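Local structure of KLLA0C04147p (Kluyveromyces lactis, 5H2D) at residues A[8-16]-A[156-164]; A[73-84]-A[136-144]. The protein binds ergosterol in its oxysterol-binding-related domain, the part present here, and probably transfers sterols between membranes as other OSBP-family proteins do. All coordinates share one frame; numbering follows the deposited sequence.

Contact 1. Residues A[8-16]-A[156-164]; sequences EQKTKAKVL and TESPKWDFF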
loop_
_atom_site.group_PDB
_atom_site.type_symbol
_atom_site.label_atom_id
_atom_site.label_comp_id
_atom_site.label_asym_id
_atom_site.label_seq_id
_atom_site.Cartn_x
_atom_site.Cartn_y
_atom_site.Cartn_z
ATOM N N GLU A 8 -26.695 2.431 -1.306
ATOM C CA GLU A 8 -25.463 3.197 -1.455
ATOM C C GLU A 8 -24.377 2.385 -2.155
ATOM O O GLU A 8 -23.553 2.957 -2.880
ATOM C CB GLU A 8 -24.985 3.714 -0.092
ATOM C CG GLU A 8 -24.634 2.647 0.920
ATOM C CD GLU A 8 -24.401 3.213 2.311
ATOM O OE1 GLU A 8 -24.098 2.420 3.234
ATOM O OE2 GLU A 8 -24.524 4.448 2.483
ATOM N N GLN A 9 -24.363 1.064 -1.969
ATOM C CA GLN A 9 -23.431 0.224 -2.717
ATOM C C GLN A 9 -23.741 0.260 -4.207
ATOM O O GLN A 9 -22.838 0.410 -5.041
ATOM C CB GLN A 9 -23.481 -1.215 -2.211
ATOM C CG GLN A 9 -23.011 -1.405 -0.784
ATOM C CD GLN A 9 -23.276 -2.819 -0.278
ATOM O OE1 GLN A 9 -23.890 -3.631 -0.966
ATOM N NE2 GLN A 9 -22.812 -3.111 0.925
ATOM N N LYS A 10 -25.018 0.107 -4.567
ATOM C CA LYS A 10 -25.381 0.156 -5.977
ATOM C C LYS A 10 -25.074 1.521 -6.573
ATOM O O LYS A 10 -24.636 1.620 -7.725
ATOM C CB LYS A 10 -26.858 -0.187 -6.152
ATOM C CG LYS A 10 -27.207 -1.621 -5.806
ATOM C CD LYS A 10 -28.700 -1.850 -5.990
ATOM C CE LYS A 10 -29.136 -3.203 -5.464
ATOM N NZ LYS A 10 -30.620 -3.335 -5.510
ATOM N N THR A 11 -25.308 2.587 -5.810
ATOM C CA THR A 11 -24.998 3.922 -6.305
ATOM C C THR A 11 -23.505 4.070 -6.555
ATOM O O THR A 11 -23.090 4.676 -7.548
ATOM C CB THR A 11 -25.487 4.973 -5.315
ATOM O OG1 THR A 11 -26.922 4.981 -5.316
ATOM C CG2 THR A 11 -24.975 6.350 -5.702
ATOM N N LYS A 12 -22.683 3.505 -5.671
ATOM C CA LYS A 12 -21.239 3.549 -5.881
ATOM C C LYS A 12 -20.837 2.719 -7.095
ATOM O O LYS A 12 -20.042 3.168 -7.931
ATOM C CB LYS A 12 -20.511 3.063 -4.627
ATOM C CG LYS A 12 -18.990 3.237 -4.678
ATOM C CD LYS A 12 -18.576 4.669 -4.388
ATOM C CE LYS A 12 -17.066 4.841 -4.497
ATOM N NZ LYS A 12 -16.662 6.207 -4.032
ATOM N N ALA A 13 -21.370 1.503 -7.211
ATOM C CA ALA A 13 -21.029 0.653 -8.344
ATOM C C ALA A 13 -21.396 1.327 -9.655
ATOM O O ALA A 13 -20.663 1.218 -10.646
ATOM C CB ALA A 13 -21.729 -0.701 -8.221
ATOM N N LYS A 14 -22.534 2.030 -9.674
ATOM C CA LYS A 14 -22.962 2.725 -10.884
ATOM C C LYS A 14 -21.962 3.807 -11.278
ATOM O O LYS A 14 -21.621 3.944 -12.459
ATOM C CB LYS A 14 -24.362 3.305 -10.663
ATOM C CG LYS A 14 -24.983 4.005 -11.857
ATOM C CD LYS A 14 -26.401 4.459 -11.514
ATOM C CE LYS A 14 -26.966 5.409 -12.561
ATOM N NZ LYS A 14 -28.228 6.049 -12.088
ATOM N N VAL A 15 -21.460 4.567 -10.300
ATOM C CA VAL A 15 -20.462 5.597 -10.585
ATOM C C VAL A 15 -19.210 4.974 -11.184
ATOM O O VAL A 15 -18.655 5.477 -12.170
ATOM C CB VAL A 15 -20.128 6.397 -9.310
ATOM C CG1 VAL A 15 -18.941 7.321 -9.559
ATOM C CG2 VAL A 15 -21.342 7.189 -8.837
ATOM N N LEU A 16 -18.749 3.865 -10.603
ATOM C CA LEU A 16 -17.531 3.225 -11.091
ATOM C C LEU A 16 -17.672 2.805 -12.545
ATOM O O LEU A 16 -16.725 2.928 -13.332
ATOM C CB LEU A 16 -17.194 2.020 -10.219
ATOM C CG LEU A 16 -16.928 2.350 -8.751
ATOM C CD1 LEU A 16 -16.687 1.080 -7.951
ATOM C CD2 LEU A 16 -15.743 3.304 -8.622
ATOM N N THR A 156 -8.696 4.806 -3.412
ATOM C CA THR A 156 -9.206 3.513 -3.855
ATOM C C THR A 156 -10.709 3.467 -3.615
ATOM O O THR A 156 -11.186 3.902 -2.561
ATOM C CB THR A 156 -8.546 2.347 -3.107
ATOM O OG1 THR A 156 -7.117 2.523 -3.101
ATOM C CG2 THR A 156 -8.852 1.035 -3.795
ATOM N N GLU A 157 -11.454 2.944 -4.586
ATOM C CA GLU A 157 -12.908 2.912 -4.485
ATOM C C GLU A 157 -13.459 1.582 -4.974
ATOM O O GLU A 157 -12.960 1.005 -5.940
ATOM C CB GLU A 157 -13.530 4.057 -5.281
ATOM C CG GLU A 157 -13.089 5.427 -4.821
ATOM C CD GLU A 157 -13.411 6.475 -5.851
ATOM O OE1 GLU A 157 -12.576 6.690 -6.758
ATOM O OE2 GLU A 157 -14.516 7.057 -5.774
ATOM N N SER A 158 -14.518 1.117 -4.315
ATOM C CA SER A 158 -15.156 -0.158 -4.588
ATOM C C SER A 158 -16.607 -0.014 -4.186
ATOM O O SER A 158 -16.954 0.923 -3.448
ATOM C CB SER A 158 -14.489 -1.292 -3.786
ATOM O OG SER A 158 -14.726 -2.580 -4.325
ATOM N N PRO A 159 -17.503 -0.893 -4.647
ATOM C CA PRO A 159 -18.912 -0.732 -4.259
ATOM C C PRO A 159 -19.138 -0.739 -2.752
ATOM O O PRO A 159 -19.961 0.041 -2.254
ATOM C CB PRO A 159 -19.605 -1.910 -4.952
ATOM C CG PRO A 159 -18.798 -2.143 -6.174
ATOM C CD PRO A 159 -17.348 -1.901 -5.717
ATOM N N LYS A 160 -18.405 -1.561 -1.997
ATOM C CA LYS A 160 -18.664 -1.715 -0.572
ATOM C C LYS A 160 -17.654 -1.004 0.324
ATOM O O LYS A 160 -17.845 -0.976 1.541
ATOM C CB LYS A 160 -18.700 -3.200 -0.199
ATOM C CG LYS A 160 -19.720 -4.014 -0.990
ATOM C CD LYS A 160 -19.893 -5.410 -0.401
ATOM C CE LYS A 160 -20.896 -6.216 -1.220
ATOM N NZ LYS A 160 -21.789 -7.032 -0.352
ATOM N N TRP A 161 -16.587 -0.432 -0.232
ATOM C CA TRP A 161 -15.565 0.171 0.616
ATOM C C TRP A 161 -14.708 1.122 -0.211
ATOM O O TRP A 161 -14.539 0.935 -1.418
ATOM C CB TRP A 161 -14.665 -0.889 1.277
ATOM C CG TRP A 161 -14.052 -1.869 0.300
ATOM C CD1 TRP A 161 -14.550 -3.090 -0.055
ATOM C CD2 TRP A 161 -12.829 -1.709 -0.437
ATOM N NE1 TRP A 161 -13.723 -3.700 -0.968
ATOM C CE2 TRP A 161 -12.658 -2.871 -1.222
ATOM C CE3 TRP A 161 -11.867 -0.700 -0.507
ATOM C CZ2 TRP A 161 -11.560 -3.048 -2.070
ATOM C CZ3 TRP A 161 -10.774 -0.878 -1.350
ATOM C CH2 TRP A 161 -10.636 -2.038 -2.125
ATOM N N ASP A 162 -14.192 2.148 0.456
ATOM C CA ASP A 162 -13.167 3.026 -0.092
ATOM C C ASP A 162 -11.941 2.953 0.806
ATOM O O ASP A 162 -12.022 2.556 1.971
ATOM C CB ASP A 162 -13.644 4.480 -0.181
ATOM C CG ASP A 162 -14.942 4.625 -0.939
ATOM O OD1 ASP A 162 -15.116 3.952 -1.978
ATOM O OD2 ASP A 162 -15.798 5.406 -0.460
ATOM N N PHE A 163 -10.793 3.353 0.261
ATOM C CA PHE A 163 -9.542 3.321 1.018
ATOM C C PHE A 163 -8.628 4.391 0.449
ATOM O O PHE A 163 -8.258 4.323 -0.726
ATOM C CB PHE A 163 -8.873 1.945 0.936
ATOM C CG PHE A 163 -7.610 1.816 1.757
ATOM C CD1 PHE A 163 -7.573 2.220 3.091
ATOM C CD2 PHE A 163 -6.479 1.217 1.217
ATOM C CE1 PHE A 163 -6.406 2.067 3.856
ATOM C CE2 PHE A 163 -5.331 1.059 1.978
ATOM C CZ PHE A 163 -5.293 1.490 3.292
ATOM N N PHE A 164 -8.234 5.357 1.271
ATOM C CA PHE A 164 -7.350 6.405 0.776
ATOM C C PHE A 164 -6.449 6.886 1.898
ATOM O O PHE A 164 -6.740 6.705 3.085
ATOM C CB PHE A 164 -8.137 7.577 0.157
ATOM C CG PHE A 164 -9.008 8.347 1.137
ATOM C CD1 PHE A 164 -8.485 9.406 1.868
ATOM C CD2 PHE A 164 -10.362 8.053 1.263
ATOM C CE1 PHE A 164 -9.299 10.140 2.748
ATOM C CE2 PHE A 164 -11.174 8.791 2.141
ATOM C CZ PHE A 164 -10.635 9.823 2.867
HETATM O O HOH W 1 -17.133 7.429 -1.769
#

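Contact 2. Residues A[73-84]-A[136-144]; sequences LQRVAEDLEYAD and KSYRFFTEQ. With ERG (ergosterol), chain B.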
loop_
_atom_site.group_PDB
_atom_site.type_symbol
_atom_site.label_atom_id
_atom_site.label_comp_id
_atom_site.label_asym_id
_atom_site.label_seq_id
_atom_site.Cartn_x
_atom_site.Cartn_y
_atom_site.Cartn_z
ATOM N N LEU A 73 4.859 4.144 -5.518
ATOM C CA LEU A 73 3.428 4.198 -5.826
ATOM C C LEU A 73 2.820 2.808 -5.924
ATOM O O LEU A 73 1.652 2.612 -5.571
ATOM C CB LEU A 73 3.198 4.941 -7.149
ATOM C CG LEU A 73 3.703 6.373 -7.251
ATOM C CD1 LEU A 73 3.294 7.012 -8.590
ATOM C CD2 LEU A 73 3.163 7.178 -6.085
ATOM N N GLN A 74 3.590 1.844 -6.421
ATOM C CA GLN A 74 3.106 0.481 -6.566
ATOM C C GLN A 74 3.248 -0.313 -5.274
ATOM O O GLN A 74 2.387 -1.145 -4.975
ATOM C CB GLN A 74 3.847 -0.182 -7.730
ATOM C CG GLN A 74 3.474 0.481 -9.069
ATOM C CD GLN A 74 4.424 0.147 -10.188
ATOM O OE1 GLN A 74 5.619 -0.027 -9.972
ATOM N NE2 GLN A 74 3.896 0.074 -11.416
ATOM N N ARG A 75 4.289 -0.050 -4.469
ATOM C CA ARG A 75 4.353 -0.697 -3.160
ATOM C C ARG A 75 3.144 -0.339 -2.315
ATOM O O ARG A 75 2.638 -1.178 -1.560
ATOM C CB ARG A 75 5.634 -0.301 -2.421
ATOM C CG ARG A 75 6.905 -0.793 -3.078
ATOM C CD ARG A 75 6.902 -2.302 -3.336
ATOM N NE ARG A 75 6.920 -3.080 -2.096
ATOM C CZ ARG A 75 8.030 -3.487 -1.478
ATOM N NH1 ARG A 75 9.226 -3.223 -2.001
ATOM N NH2 ARG A 75 7.927 -4.177 -0.352
ATOM N N VAL A 76 2.675 0.908 -2.407
ATOM C CA VAL A 76 1.482 1.296 -1.658
ATOM C C VAL A 76 0.247 0.571 -2.181
ATOM O O VAL A 76 -0.649 0.220 -1.402
ATOM C CB VAL A 76 1.315 2.824 -1.697
ATOM C CG1 VAL A 76 -0.017 3.224 -1.103
ATOM C CG2 VAL A 76 2.473 3.494 -0.930
ATOM N N ALA A 77 0.184 0.296 -3.490
ATOM C CA ALA A 77 -0.924 -0.494 -4.019
ATOM C C ALA A 77 -0.935 -1.922 -3.485
ATOM O O ALA A 77 -1.987 -2.573 -3.515
ATOM C CB ALA A 77 -0.873 -0.514 -5.550
ATOM N N GLU A 78 0.204 -2.436 -3.001
ATOM C CA GLU A 78 0.200 -3.762 -2.402
ATOM C C GLU A 78 -0.610 -3.822 -1.107
ATOM O O GLU A 78 -0.839 -4.925 -0.598
ATOM C CB GLU A 78 1.647 -4.236 -2.183
ATOM C CG GLU A 78 2.387 -4.438 -3.520
ATOM C CD GLU A 78 3.792 -5.025 -3.385
ATOM O OE1 GLU A 78 3.959 -6.104 -2.768
ATOM O OE2 GLU A 78 4.741 -4.423 -3.936
ATOM N N ASP A 79 -1.058 -2.676 -0.577
ATOM C CA ASP A 79 -2.063 -2.680 0.488
ATOM C C ASP A 79 -3.278 -3.497 0.089
ATOM O O ASP A 79 -3.991 -4.031 0.953
ATOM C CB ASP A 79 -2.575 -1.268 0.806
ATOM C CG ASP A 79 -1.596 -0.397 1.556
ATOM O OD1 ASP A 79 -0.582 -0.893 2.105
ATOM O OD2 ASP A 79 -1.879 0.830 1.580
ATOM N N LEU A 80 -3.539 -3.589 -1.209
ATOM C CA LEU A 80 -4.783 -4.159 -1.714
ATOM C C LEU A 80 -4.702 -5.647 -2.008
ATOM O O LEU A 80 -5.689 -6.213 -2.498
ATOM C CB LEU A 80 -5.198 -3.416 -2.988
ATOM C CG LEU A 80 -5.378 -1.913 -2.791
ATOM C CD1 LEU A 80 -5.837 -1.271 -4.085
ATOM C CD2 LEU A 80 -6.367 -1.646 -1.649
ATOM N N GLU A 81 -3.566 -6.303 -1.734
ATOM C CA GLU A 81 -3.403 -7.689 -2.165
ATOM C C GLU A 81 -4.524 -8.575 -1.632
ATOM O O GLU A 81 -5.021 -9.453 -2.348
ATOM C CB GLU A 81 -2.045 -8.240 -1.719
ATOM C CG GLU A 81 -1.826 -9.674 -2.160
ATOM C CD GLU A 81 -0.406 -10.179 -1.887
ATOM O OE1 GLU A 81 0.449 -9.390 -1.426
ATOM O OE2 GLU A 81 -0.139 -11.374 -2.124
ATOM N N TYR A 82 -4.934 -8.364 -0.386
ATOM C CA TYR A 82 -5.971 -9.183 0.244
ATOM C C TYR A 82 -7.236 -8.370 0.512
ATOM O O TYR A 82 -7.878 -8.516 1.551
ATOM C CB TYR A 82 -5.442 -9.804 1.534
ATOM C CG TYR A 82 -4.183 -10.627 1.318
ATOM C CD1 TYR A 82 -4.255 -11.974 0.966
ATOM C CD2 TYR A 82 -2.919 -10.060 1.465
ATOM C CE1 TYR A 82 -3.111 -12.742 0.764
ATOM C CE2 TYR A 82 -1.769 -10.819 1.275
ATOM C CZ TYR A 82 -1.863 -12.148 0.911
ATOM O OH TYR A 82 -0.711 -12.883 0.724
ATOM N N ALA A 83 -7.596 -7.495 -0.426
ATOM C CA ALA A 83 -8.749 -6.621 -0.272
ATOM C C ALA A 83 -10.074 -7.380 -0.188
ATOM O O ALA A 83 -11.069 -6.774 0.223
ATOM C CB ALA A 83 -8.797 -5.616 -1.426
ATOM N N ASP A 84 -10.111 -8.666 -0.564
ATOM C CA ASP A 84 -11.312 -9.475 -0.327
ATOM C C ASP A 84 -11.758 -9.380 1.123
ATOM O O ASP A 84 -12.955 -9.500 1.420
ATOM C CB ASP A 84 -11.056 -10.944 -0.692
ATOM C CG ASP A 84 -11.062 -11.196 -2.199
ATOM O OD1 ASP A 84 -11.396 -10.272 -2.961
ATOM O OD2 ASP A 84 -10.736 -12.331 -2.625
ATOM N N LYS A 136 -12.606 -7.747 -9.169
ATOM C CA LYS A 136 -12.833 -7.379 -7.780
ATOM C C LYS A 136 -13.657 -6.105 -7.635
ATOM O O LYS A 136 -13.978 -5.714 -6.511
ATOM C CB LYS A 136 -11.487 -7.196 -7.059
ATOM C CG LYS A 136 -10.550 -8.380 -7.165
ATOM C CD LYS A 136 -11.192 -9.642 -6.596
ATOM C CE LYS A 136 -10.229 -10.805 -6.597
ATOM N NZ LYS A 136 -9.219 -10.691 -5.518
ATOM N N SER A 137 -13.974 -5.439 -8.740
ATOM C CA SER A 137 -14.775 -4.218 -8.756
ATOM C C SER A 137 -14.132 -3.065 -7.986
ATOM O O SER A 137 -14.839 -2.231 -7.411
ATOM C CB SER A 137 -16.189 -4.481 -8.235
ATOM O OG SER A 137 -16.885 -5.341 -9.128
ATOM N N TYR A 138 -12.796 -2.946 -7.988
ATOM C CA TYR A 138 -12.190 -1.767 -7.386
ATOM C C TYR A 138 -11.264 -1.053 -8.366
ATOM O O TYR A 138 -10.770 -1.633 -9.338
ATOM C CB TYR A 138 -11.435 -2.092 -6.073
ATOM C CG TYR A 138 -10.138 -2.883 -6.168
ATOM C CD1 TYR A 138 -8.986 -2.311 -6.693
ATOM C CD2 TYR A 138 -10.046 -4.175 -5.646
ATOM C CE1 TYR A 138 -7.796 -3.017 -6.744
ATOM C CE2 TYR A 138 -8.855 -4.887 -5.684
ATOM C CZ TYR A 138 -7.733 -4.301 -6.236
ATOM O OH TYR A 138 -6.549 -5.007 -6.270
ATOM N N ARG A 139 -11.048 0.235 -8.088
ATOM C CA ARG A 139 -10.104 1.063 -8.825
ATOM C C ARG A 139 -9.202 1.753 -7.816
ATOM O O ARG A 139 -9.681 2.269 -6.805
ATOM C CB ARG A 139 -10.822 2.095 -9.719
ATOM C CG ARG A 139 -11.572 3.189 -8.967
ATOM C CD ARG A 139 -12.404 4.032 -9.937
ATOM N NE ARG A 139 -12.835 5.272 -9.309
ATOM C CZ ARG A 139 -13.644 6.158 -9.872
ATOM N NH1 ARG A 139 -14.148 5.928 -11.083
ATOM N NH2 ARG A 139 -13.961 7.268 -9.225
ATOM N N PHE A 140 -7.902 1.746 -8.096
ATOM C CA PHE A 140 -6.875 2.382 -7.283
ATOM C C PHE A 140 -6.193 3.462 -8.105
ATOM O O PHE A 140 -5.853 3.239 -9.268
ATOM C CB PHE A 140 -5.824 1.350 -6.830
ATOM C CG PHE A 140 -4.579 1.953 -6.215
ATOM C CD1 PHE A 140 -4.507 2.165 -4.839
ATOM C CD2 PHE A 140 -3.480 2.279 -7.001
ATOM C CE1 PHE A 140 -3.360 2.712 -4.270
ATOM C CE2 PHE A 140 -2.327 2.822 -6.428
ATOM C CZ PHE A 140 -2.277 3.026 -5.065
ATOM N N PHE A 141 -5.952 4.616 -7.491
ATOM C CA PHE A 141 -5.221 5.678 -8.160
ATOM C C PHE A 141 -4.313 6.374 -7.159
ATOM O O PHE A 141 -4.686 6.552 -5.995
ATOM C CB PHE A 141 -6.153 6.720 -8.790
ATOM C CG PHE A 141 -5.412 7.790 -9.515
ATOM C CD1 PHE A 141 -4.762 7.502 -10.709
ATOM C CD2 PHE A 141 -5.303 9.060 -8.984
ATOM C CE1 PHE A 141 -4.042 8.482 -11.378
ATOM C CE2 PHE A 141 -4.582 10.048 -9.649
ATOM C CZ PHE A 141 -3.954 9.750 -10.848
ATOM N N THR A 142 -3.131 6.783 -7.619
ATOM C CA THR A 142 -2.211 7.504 -6.749
ATOM C C THR A 142 -1.406 8.498 -7.577
ATOM O O THR A 142 -1.113 8.258 -8.756
ATOM C CB THR A 142 -1.284 6.527 -5.984
ATOM O OG1 THR A 142 -0.423 7.256 -5.107
ATOM C CG2 THR A 142 -0.419 5.722 -6.951
ATOM N N GLU A 143 -1.072 9.631 -6.950
ATOM C CA GLU A 143 -0.229 10.663 -7.545
ATOM C C GLU A 143 0.892 10.998 -6.575
ATOM O O GLU A 143 0.664 11.102 -5.366
ATOM C CB GLU A 143 -1.022 11.944 -7.861
ATOM C CG GLU A 143 -0.169 13.085 -8.417
ATOM C CD GLU A 143 -0.986 14.336 -8.767
ATOM O OE1 GLU A 143 -0.412 15.271 -9.351
ATOM O OE2 GLU A 143 -2.192 14.376 -8.464
ATOM N N GLN A 144 2.102 11.186 -7.105
ATOM C CA GLN A 144 3.207 11.693 -6.288
ATOM C C GLN A 144 2.989 13.198 -6.140
ATOM O O GLN A 144 3.206 13.965 -7.081
ATOM C CB GLN A 144 4.549 11.354 -6.928
ATOM C CG GLN A 144 5.743 11.602 -5.995
ATOM C CD GLN A 144 5.834 10.593 -4.863
ATOM O OE1 GLN A 144 4.979 9.716 -4.705
ATOM N NE2 GLN A 144 6.897 10.725 -4.049
HETATM C C1 ERG B . 5.500 -1.044 3.794
HETATM C C2 ERG B . 4.008 -1.112 3.474
HETATM C C3 ERG B . 3.541 0.295 3.208
HETATM C C4 ERG B . 4.308 0.896 2.030
HETATM C C5 ERG B . 5.730 0.793 2.190
HETATM C C6 ERG B . 6.539 1.784 1.652
HETATM C C7 ERG B . 7.941 1.731 1.700
HETATM C C8 ERG B . 8.596 0.648 2.295
HETATM C C9 ERG B . 7.811 -0.274 3.048
HETATM C C10 ERG B . 6.316 -0.412 2.658
HETATM C C11 ERG B . 8.501 -1.687 3.267
HETATM C C12 ERG B . 10.011 -1.589 3.510
HETATM C C13 ERG B . 10.632 -0.780 2.353
HETATM C C14 ERG B . 10.032 0.638 2.484
HETATM C C15 ERG B . 10.877 1.426 1.504
HETATM C C16 ERG B . 12.303 0.823 1.663
HETATM C C17 ERG B . 12.107 -0.425 2.566
HETATM C C18 ERG B . 10.402 -1.433 0.971
HETATM C C19 ERG B . 6.258 -1.333 1.407
HETATM C C20 ERG B . 13.177 -1.482 2.209
HETATM C C21 ERG B . 13.043 -2.794 2.972
HETATM C C22 ERG B . 14.520 -0.847 2.548
HETATM C C23 ERG B . 15.497 -0.515 1.465
HETATM C C24 ERG B . 16.823 0.154 1.826
HETATM C C25 ERG B . 17.935 -0.492 0.990
HETATM C C26 ERG B . 18.008 -1.981 1.349
HETATM C C27 ERG B . 19.316 0.122 1.275
HETATM C C28 ERG B . 16.669 1.628 1.506
HETATM O O1 ERG B . 2.093 0.312 2.938
HETATM O O HOH W 2 -6.623 -7.313 -4.801
HETATM O O HOH W 3 -9.049 -8.351 -3.909
#

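Contact 1. Residues A[8-16]-A[156-164]
Lys12 reaches Glu157 and Asp162 because its CG stands anti to the backbone N (chi1 -173°) and the chain then bends once at chi2 (79°), running straight from there to NZ. The bend carries the aliphatic part past the Ser158 carbonyl, with CG 3.3 Å from Ser158 O, and delivers the ammonium between two carboxylates. Glu157 crosses the lysine at about a right angle and accepts a hydrogen bond through the anti lone pair of OE2, 2.9 Å from Lys12 NZ. Asp162 approaches from the opposite direction; its OD1 lies 3.4 Å from Lys12 NZ, a longer salt bridge, while a water accepts from NZ and donates to OD2 of the same aspartate. Neither acid depends on the lysine alone: Glu157 also pairs with Arg139 and Asp162 with Arg191, so the alternating charges probably keep all five groups ionised.

Beside this network the contact turns apolar. Pro159 fits against the helix, its CG 3.9 Å from Ala13 CB and its CD 3.8 Å from CD1 of Leu16, which crosses it at about a right angle. At the N-terminal end, Gln9 CA makes a CA-H...O contact of 3.5 Å with Pro159 O, and the Gln9 amide crosses the Lys160 chain at a slant, NE2 being 3.7 Å from Lys160 CG; that NE2 donates to Arg191 O and Asp193. The backbone pairing of Thr156 with Phe163 on both sides of Pro159 identifies the second segment as the turn of an antiparallel beta hairpin, docked against helix 7-18 by a salt-bridge network and a proline contact.

Contact 2. Residues A[73-84]-A[136-144]
Leu73 and Leu80, from segment 73-84, and Phe140, from the strand, bury the most surface here; helix 73-77 runs roughly antiparallel to strand 138-144 (147° between axes, 9.2 Å apart). Leu73 lays its CB 3.7 Å from Thr142 CG2, and its CD2 methyl comes 3.4 Å from Gln144 OE1, an oxygen that also bonds to Ser152. Phe140, its CG anti to the backbone N (chi1 169°), turns its ring beneath the helix: Ala77 CB sits over one face, 3.9 Å from the ring centroid and 19° off the normal, a CH-pi contact. Leu80 CD1 wedges between two aromatic residues, 3.7 Å from Tyr138 CE1 and 3.8 Å from Phe140 CD1. An alanine in place of Phe140 would probably open a gap under Ala77 and leave Leu80 CD1 packed against Tyr138 without its second aromatic neighbour. One water joins Leu80 O to Tyr138 OH; farther along, a second bridges Asp84 OD1 and Lys136 NZ beside their weak, long salt bridge. Asp79 OD1 lies 3.0 Å from the ergosterol hydroxyl O1, itself hydrogen-bonded to Lys205; segment 73-84 thus packs apolar side chains on the strand and places Asp79 at the sterol.

Overall arrangement
Contact 1 and contact 2 lie 14 Å apart, centre to centre, and meet through neighbouring antiparallel strands, 138-146 and 151-157. Along the chain contact 2 is nested within the loop closed by contact 1: helix 7-18 comes first, then 73-84, then strand 138-146, and last the hairpin 156-164. The two contacts touch directly, for example where Pro159 CD packs 3.0 Å from Ser137 O. Contact 2 is the more central, about 6 Å from the chain centre against about 19 Å for contact 1, and holds Arg75 and Asp79 of the ergosterol pocket. The strands thus connect the outer N-terminal helix to the segment that touches the sterol.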